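Local structure of 5-carboxymethyl-2-hydroxymuconate semialdehyde dehydrogenase (Thermus thermophilus, 2D4E) at residues Q78-T83 with K89-R94; F132-E137 with H470-F475. The protein probably catalyses the NAD-dependent oxidation of 5-carboxymethyl-2-hydroxymuconate semialdehyde to the corresponding acid, as a tetrameric member of the aldehyde dehydrogenase family. All blocks are in the same frame, centred on the assembly; numbering follows the deposited sequence.

In the fold
Contact 1 (78-83 with 89-94) closes before contact 2 (132-137 with 470-475) opens, and their centres lie about 17 Å apart on the same side of the chain's centre. The first is local, joining helices 63-80 and 85-101; the second brings helix 118-136 against a loop more than 330 residues later, between strand 460-463 and helix 488-495. Helix 85-101 links them directly: Leu92 packs on Phe132 and Ala136, and Lys89 NZ forms a salt bridge with Glu137 OE1 at 3.2 Å. Helix 85-101 thus ties the outer contact 1, centred about 24 Å from the chain's centre, to helix 118-136, which packs on the loop whose Phe475 touches the bound NAD.

Contact 1: residues Q78-T83 with K89-R94; sequences QRWSRT and KRYLLR
The indole of Trp80 presents its edge to Tyr91, whose CD1 sits near the indole plane, 3.9 Å from Trp80 CH2. Thr83 OG1 lies above one indole face, displaced toward the rim, while the guanidinium NH2 of Arg90 stands 3.3 Å above one face of the phenol ring, again off centre. The two aromatic planes are inclined at 52°, an oblique pairing with 5.8 Å between the phenol centroid and that of the six-membered indole ring. Only the far rim of the indole, CZ3 and CH2, reaches the CD1-CE1 side of the phenol. With CG anti to the backbone N (chi1 -179°), Trp80 reaches with its rings toward helix 85-101. The backbone carbonyl of Trp80 accepts two bonds from Thr83, one from N and one from OG1 at 2.7 Å, the latter in the carbonyl plane; they fasten the type I turn from Trp80 to Thr83 that ends the helix. Leu217 touches both aromatic side chains, and Leu187 of helix 175-188 also packs on Trp80. The arrangement joins two consecutive helices of the aldehyde dehydrogenase fold, 63-80 and 85-101, through a short connection and an aromatic pair.

Contact 2: residues F132-E137 with H470-F475; sequences FAFYAE and HLPTPF
A CH-pi contact carries most of this junction: Leu471 CB sits over the centre of the Phe134 ring, 3.6 Å from the centroid and 14° off the ring normal. A first torsion of 178° swings the Phe134 ring away from its own backbone N and out toward the loop. Apolar packing extends the contact at both ends of the ring. Leu471 CD1 reaches back to Phe134 CG at 3.8 Å and toward Phe134 CB, so the two side chains run past each other in opposite directions, whereas Pro472 crosses the outer end, its CG 3.8 Å from Phe134 CE1. With an alanine here in place of Phe134, the ring face under Leu471 CB would be lost, which would probably open a gap there and leave Pro472 CG without its neighbour CE1. Among the aromatic groups of the helix itself, Phe134 CD2 lies 3.6 Å above the centre of the Tyr135 ring, and Tyr135 CE1 is in plane at the edge of the Phe134 ring. In the aldehyde dehydrogenase fold this packing brings helix 118-136 against a loop that leads to the cofactor pocket, where Phe475 touches the bound NAD. Backbone bonding shapes the loop: Thr473 N donates to His470 O at 3.0 Å, closing a type I turn with Leu471 and Pro472 at its corners. The Pro472 CD atom stands 3.5 Å above the centre of the His470 ring. Subunit packing reaches the same turn, with Phe148 of the third subunit and His141 of the fourth both against Pro472.

Contact 1: residues Q78-T83 with K89-R94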
loop_
_atom_site.group_PDB
_atom_site.type_symbol
_atom_site.label_atom_id
_atom_site.label_comp_id
_atom_site.label_asym_id
_atom_site.label_seq_id
_atom_site.Cartn_x
_atom_site.Cartn_y
_atom_site.Cartn_z
ATOM N N GLN C 78 -13.662 0.643 -26.717
ATOM C CA GLN C 78 -14.936 0.849 -26.045
ATOM C C GLN C 78 -15.446 -0.430 -25.382
ATOM O O GLN C 78 -15.793 -0.418 -24.204
ATOM C CB GLN C 78 -15.974 1.369 -27.045
ATOM C CG GLN C 78 -15.402 2.317 -28.111
ATOM C CD GLN C 78 -14.598 3.472 -27.522
ATOM O OE1 GLN C 78 -15.103 4.253 -26.708
ATOM N NE2 GLN C 78 -13.342 3.586 -27.938
ATOM N N ARG C 79 -15.478 -1.530 -26.134
ATOM C CA ARG C 79 -15.961 -2.810 -25.613
ATOM C C ARG C 79 -14.927 -3.575 -24.783
ATOM O O ARG C 79 -15.268 -4.188 -23.770
ATOM C CB ARG C 79 -16.414 -3.723 -26.757
ATOM C CG ARG C 79 -17.601 -3.225 -27.567
ATOM C CD ARG C 79 -17.950 -4.235 -28.663
ATOM N NE ARG C 79 -16.819 -4.494 -29.556
ATOM C CZ ARG C 79 -16.382 -3.648 -30.488
ATOM N NH1 ARG C 79 -16.984 -2.478 -30.663
ATOM N NH2 ARG C 79 -15.334 -3.968 -31.243
ATOM N N TRP C 80 -13.673 -3.556 -25.221
ATOM C CA TRP C 80 -12.621 -4.277 -24.512
ATOM C C TRP C 80 -12.385 -3.745 -23.103
ATOM O O TRP C 80 -12.251 -4.518 -22.157
ATOM C CB TRP C 80 -11.314 -4.231 -25.314
ATOM C CG TRP C 80 -10.182 -4.977 -24.667
ATOM C CD1 TRP C 80 -9.049 -4.439 -24.124
ATOM C CD2 TRP C 80 -10.067 -6.397 -24.507
ATOM N NE1 TRP C 80 -8.232 -5.436 -23.637
ATOM C CE2 TRP C 80 -8.833 -6.647 -23.859
ATOM C CE3 TRP C 80 -10.888 -7.483 -24.848
ATOM C CZ2 TRP C 80 -8.397 -7.940 -23.547
ATOM C CZ3 TRP C 80 -10.454 -8.771 -24.538
ATOM C CH2 TRP C 80 -9.217 -8.987 -23.892
ATOM N N SER C 81 -12.343 -2.425 -22.963
ATOM C CA SER C 81 -12.115 -1.808 -21.662
ATOM C C SER C 81 -13.292 -2.000 -20.704
ATOM O O SER C 81 -13.218 -1.603 -19.541
ATOM C CB SER C 81 -11.835 -0.313 -21.825
ATOM O OG SER C 81 -12.977 0.371 -22.307
ATOM N N ARG C 82 -14.377 -2.601 -21.186
ATOM C CA ARG C 82 -15.540 -2.830 -20.334
ATOM C C ARG C 82 -15.799 -4.314 -20.110
ATOM O O ARG C 82 -16.734 -4.690 -19.402
ATOM C CB ARG C 82 -16.784 -2.165 -20.930
ATOM C CG ARG C 82 -16.639 -0.664 -21.089
ATOM C CD ARG C 82 -17.911 -0.004 -21.616
ATOM N NE ARG C 82 -17.659 1.379 -22.017
ATOM C CZ ARG C 82 -17.219 2.335 -21.202
ATOM N NH1 ARG C 82 -16.984 2.071 -19.922
ATOM N NH2 ARG C 82 -16.987 3.554 -21.672
ATOM N N THR C 83 -14.973 -5.158 -20.720
ATOM C CA THR C 83 -15.112 -6.598 -20.551
ATOM C C THR C 83 -14.810 -6.896 -19.089
ATOM O O THR C 83 -14.100 -6.133 -18.431
ATOM C CB THR C 83 -14.099 -7.362 -21.406
ATOM O OG1 THR C 83 -12.778 -6.918 -21.064
ATOM C CG2 THR C 83 -14.349 -7.124 -22.885
ATOM N N LYS C 89 -8.795 -12.102 -18.018
ATOM C CA LYS C 89 -7.872 -13.017 -17.364
ATOM C C LYS C 89 -7.904 -14.351 -18.112
ATOM O O LYS C 89 -6.863 -14.971 -18.346
ATOM C CB LYS C 89 -8.280 -13.232 -15.904
ATOM C CG LYS C 89 -7.505 -14.338 -15.189
ATOM C CD LYS C 89 -8.003 -14.533 -13.760
ATOM C CE LYS C 89 -7.156 -15.558 -13.032
ATOM N NZ LYS C 89 -7.471 -15.651 -11.577
ATOM N N ARG C 90 -9.103 -14.786 -18.494
ATOM C CA ARG C 90 -9.251 -16.045 -19.217
ATOM C C ARG C 90 -8.486 -15.984 -20.534
ATOM O O ARG C 90 -7.795 -16.934 -20.899
ATOM C CB ARG C 90 -10.727 -16.350 -19.492
ATOM C CG ARG C 90 -10.957 -17.714 -20.148
ATOM C CD ARG C 90 -12.406 -17.889 -20.587
ATOM N NE ARG C 90 -12.789 -16.946 -21.636
ATOM C CZ ARG C 90 -12.306 -16.962 -22.874
ATOM N NH1 ARG C 90 -11.410 -17.877 -23.232
ATOM N NH2 ARG C 90 -12.729 -16.071 -23.761
ATOM N N TYR C 91 -8.611 -14.871 -21.244
ATOM C CA TYR C 91 -7.905 -14.704 -22.508
ATOM C C TYR C 91 -6.385 -14.754 -22.335
ATOM O O TYR C 91 -5.708 -15.452 -23.077
ATOM C CB TYR C 91 -8.281 -13.381 -23.165
ATOM C CG TYR C 91 -9.575 -13.400 -23.933
ATOM C CD1 TYR C 91 -10.637 -12.590 -23.552
ATOM C CD2 TYR C 91 -9.714 -14.178 -25.080
ATOM C CE1 TYR C 91 -11.806 -12.544 -24.292
ATOM C CE2 TYR C 91 -10.888 -14.141 -25.837
ATOM C CZ TYR C 91 -11.927 -13.319 -25.433
ATOM O OH TYR C 91 -13.085 -13.255 -26.169
ATOM N N LEU C 92 -5.846 -14.013 -21.366
ATOM C CA LEU C 92 -4.399 -14.020 -21.152
ATOM C C LEU C 92 -3.903 -15.435 -20.864
ATOM O O LEU C 92 -2.866 -15.848 -21.373
ATOM C CB LEU C 92 -3.996 -13.091 -19.998
ATOM C CG LEU C 92 -4.253 -11.586 -20.139
ATOM C CD1 LEU C 92 -3.424 -10.848 -19.102
ATOM C CD2 LEU C 92 -3.865 -11.105 -21.515
ATOM N N LEU C 93 -4.644 -16.172 -20.046
ATOM C CA LEU C 93 -4.271 -17.544 -19.721
ATOM C C LEU C 93 -4.330 -18.444 -20.958
ATOM O O LEU C 93 -3.553 -19.393 -21.088
ATOM C CB LEU C 93 -5.186 -18.098 -18.628
ATOM C CG LEU C 93 -4.993 -17.458 -17.252
ATOM C CD1 LEU C 93 -5.971 -18.081 -16.266
ATOM C CD2 LEU C 93 -3.548 -17.660 -16.790
ATOM N N ARG C 94 -5.258 -18.141 -21.864
ATOM C CA ARG C 94 -5.401 -18.914 -23.092
ATOM C C ARG C 94 -4.210 -18.624 -24.004
ATOM O O ARG C 94 -3.666 -19.523 -24.650
ATOM C CB ARG C 94 -6.705 -18.536 -23.800
ATOM C CG ARG C 94 -6.940 -19.252 -25.123
ATOM C CD ARG C 94 -6.881 -20.767 -24.970
ATOM N NE ARG C 94 -7.245 -21.433 -26.220
ATOM C CZ ARG C 94 -6.898 -22.677 -26.538
ATOM N NH1 ARG C 94 -6.170 -23.408 -25.698
ATOM N NH2 ARG C 94 -7.278 -23.187 -27.705
#

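Contact 2: residues F132-E137 with H470-F475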
loop_
_atom_site.group_PDB
_atom_site.type_symbol
_atom_site.label_atom_id
_atom_site.label_comp_id
_atom_site.label_asym_id
_atom_site.label_seq_id
_atom_site.Cartn_x
_atom_site.Cartn_y
_atom_site.Cartn_z
ATOM N N PHE C 132 2.235 -13.420 -19.829
ATOM C CA PHE C 132 0.774 -13.443 -19.872
ATOM C C PHE C 132 0.165 -14.106 -18.637
ATOM O O PHE C 132 -0.825 -13.623 -18.091
ATOM C CB PHE C 132 0.278 -14.150 -21.139
ATOM C CG PHE C 132 0.420 -13.322 -22.383
ATOM C CD1 PHE C 132 1.546 -13.439 -23.192
ATOM C CD2 PHE C 132 -0.557 -12.387 -22.721
ATOM C CE1 PHE C 132 1.701 -12.634 -24.321
ATOM C CE2 PHE C 132 -0.414 -11.578 -23.844
ATOM C CZ PHE C 132 0.721 -11.702 -24.647
ATOM N N ALA C 133 0.758 -15.208 -18.195
ATOM C CA ALA C 133 0.253 -15.903 -17.020
ATOM C C ALA C 133 0.356 -14.995 -15.799
ATOM O O ALA C 133 -0.515 -15.004 -14.919
ATOM C CB ALA C 133 1.043 -17.189 -16.787
ATOM N N PHE C 134 1.431 -14.209 -15.762
ATOM C CA PHE C 134 1.696 -13.282 -14.668
ATOM C C PHE C 134 0.658 -12.162 -14.592
ATOM O O PHE C 134 -0.033 -12.011 -13.585
ATOM C CB PHE C 134 3.092 -12.681 -14.839
ATOM C CG PHE C 134 3.459 -11.670 -13.789
ATOM C CD1 PHE C 134 3.640 -12.053 -12.463
ATOM C CD2 PHE C 134 3.639 -10.332 -14.131
ATOM C CE1 PHE C 134 4.000 -11.123 -11.489
ATOM C CE2 PHE C 134 3.998 -9.391 -13.164
ATOM C CZ PHE C 134 4.180 -9.789 -11.839
ATOM N N TYR C 135 0.543 -11.375 -15.656
ATOM C CA TYR C 135 -0.405 -10.271 -15.653
ATOM C C TYR C 135 -1.866 -10.696 -15.646
ATOM O O TYR C 135 -2.745 -9.902 -15.318
ATOM C CB TYR C 135 -0.125 -9.330 -16.823
ATOM C CG TYR C 135 1.074 -8.451 -16.564
ATOM C CD1 TYR C 135 2.299 -8.694 -17.191
ATOM C CD2 TYR C 135 0.991 -7.390 -15.661
ATOM C CE1 TYR C 135 3.415 -7.894 -16.924
ATOM C CE2 TYR C 135 2.096 -6.587 -15.385
ATOM C CZ TYR C 135 3.303 -6.842 -16.021
ATOM O OH TYR C 135 4.381 -6.026 -15.775
ATOM N N ALA C 136 -2.123 -11.953 -15.992
ATOM C CA ALA C 136 -3.486 -12.462 -15.990
ATOM C C ALA C 136 -4.050 -12.315 -14.579
ATOM O O ALA C 136 -5.244 -12.065 -14.397
ATOM C CB ALA C 136 -3.503 -13.933 -16.416
ATOM N N GLU C 137 -3.177 -12.456 -13.587
ATOM C CA GLU C 137 -3.579 -12.356 -12.184
ATOM C C GLU C 137 -3.734 -10.922 -11.658
ATOM O O GLU C 137 -4.195 -10.731 -10.532
ATOM C CB GLU C 137 -2.583 -13.114 -11.295
ATOM C CG GLU C 137 -2.434 -14.601 -11.616
ATOM C CD GLU C 137 -3.749 -15.377 -11.541
ATOM O OE1 GLU C 137 -4.513 -15.178 -10.569
ATOM O OE2 GLU C 137 -4.010 -16.204 -12.448
ATOM N N HIS C 470 12.546 -10.759 -10.871
ATOM C CA HIS C 470 11.366 -11.103 -10.088
ATOM C C HIS C 470 10.319 -10.112 -10.612
ATOM O O HIS C 470 10.347 -8.916 -10.300
ATOM C CB HIS C 470 11.627 -10.904 -8.595
ATOM C CG HIS C 470 10.505 -11.373 -7.722
ATOM N ND1 HIS C 470 9.809 -12.539 -7.965
ATOM C CD2 HIS C 470 9.979 -10.850 -6.590
ATOM C CE1 HIS C 470 8.903 -12.712 -7.022
ATOM N NE2 HIS C 470 8.985 -11.703 -6.174
ATOM N N LEU C 471 9.414 -10.636 -11.431
ATOM C CA LEU C 471 8.387 -9.856 -12.105
ATOM C C LEU C 471 7.608 -8.780 -11.360
ATOM O O LEU C 471 7.267 -7.754 -11.949
ATOM C CB LEU C 471 7.416 -10.809 -12.805
ATOM C CG LEU C 471 8.100 -11.734 -13.821
ATOM C CD1 LEU C 471 7.052 -12.436 -14.666
ATOM C CD2 LEU C 471 9.034 -10.922 -14.718
ATOM N N PRO C 472 7.311 -8.987 -10.066
ATOM C CA PRO C 472 6.559 -7.957 -9.339
ATOM C C PRO C 472 7.333 -6.660 -9.056
ATOM O O PRO C 472 6.727 -5.622 -8.778
ATOM C CB PRO C 472 6.163 -8.665 -8.045
ATOM C CG PRO C 472 6.112 -10.114 -8.449
ATOM C CD PRO C 472 7.340 -10.246 -9.303
ATOM N N THR C 473 8.660 -6.716 -9.120
ATOM C CA THR C 473 9.460 -5.530 -8.826
ATOM C C THR C 473 9.411 -4.511 -9.950
ATOM O O THR C 473 9.148 -4.850 -11.106
ATOM C CB THR C 473 10.941 -5.885 -8.563
ATOM O OG1 THR C 473 11.541 -6.370 -9.769
ATOM C CG2 THR C 473 11.053 -6.946 -7.490
ATOM N N PRO C 474 9.655 -3.235 -9.622
ATOM C CA PRO C 474 9.629 -2.208 -10.664
ATOM C C PRO C 474 10.882 -2.277 -11.530
ATOM O O PRO C 474 12.010 -2.253 -11.027
ATOM C CB PRO C 474 9.519 -0.912 -9.868
ATOM C CG PRO C 474 10.267 -1.225 -8.605
ATOM C CD PRO C 474 9.822 -2.639 -8.283
ATOM N N PHE C 475 10.671 -2.373 -12.839
ATOM C CA PHE C 475 11.758 -2.457 -13.802
ATOM C C PHE C 475 11.774 -1.236 -14.722
ATOM O O PHE C 475 10.731 -0.825 -15.253
ATOM C CB PHE C 475 11.607 -3.721 -14.650
ATOM C CG PHE C 475 12.580 -3.796 -15.786
ATOM C CD1 PHE C 475 13.894 -4.211 -15.568
ATOM C CD2 PHE C 475 12.202 -3.390 -17.065
ATOM C CE1 PHE C 475 14.816 -4.212 -16.605
ATOM C CE2 PHE C 475 13.112 -3.385 -18.108
ATOM C CZ PHE C 475 14.424 -3.796 -17.884
#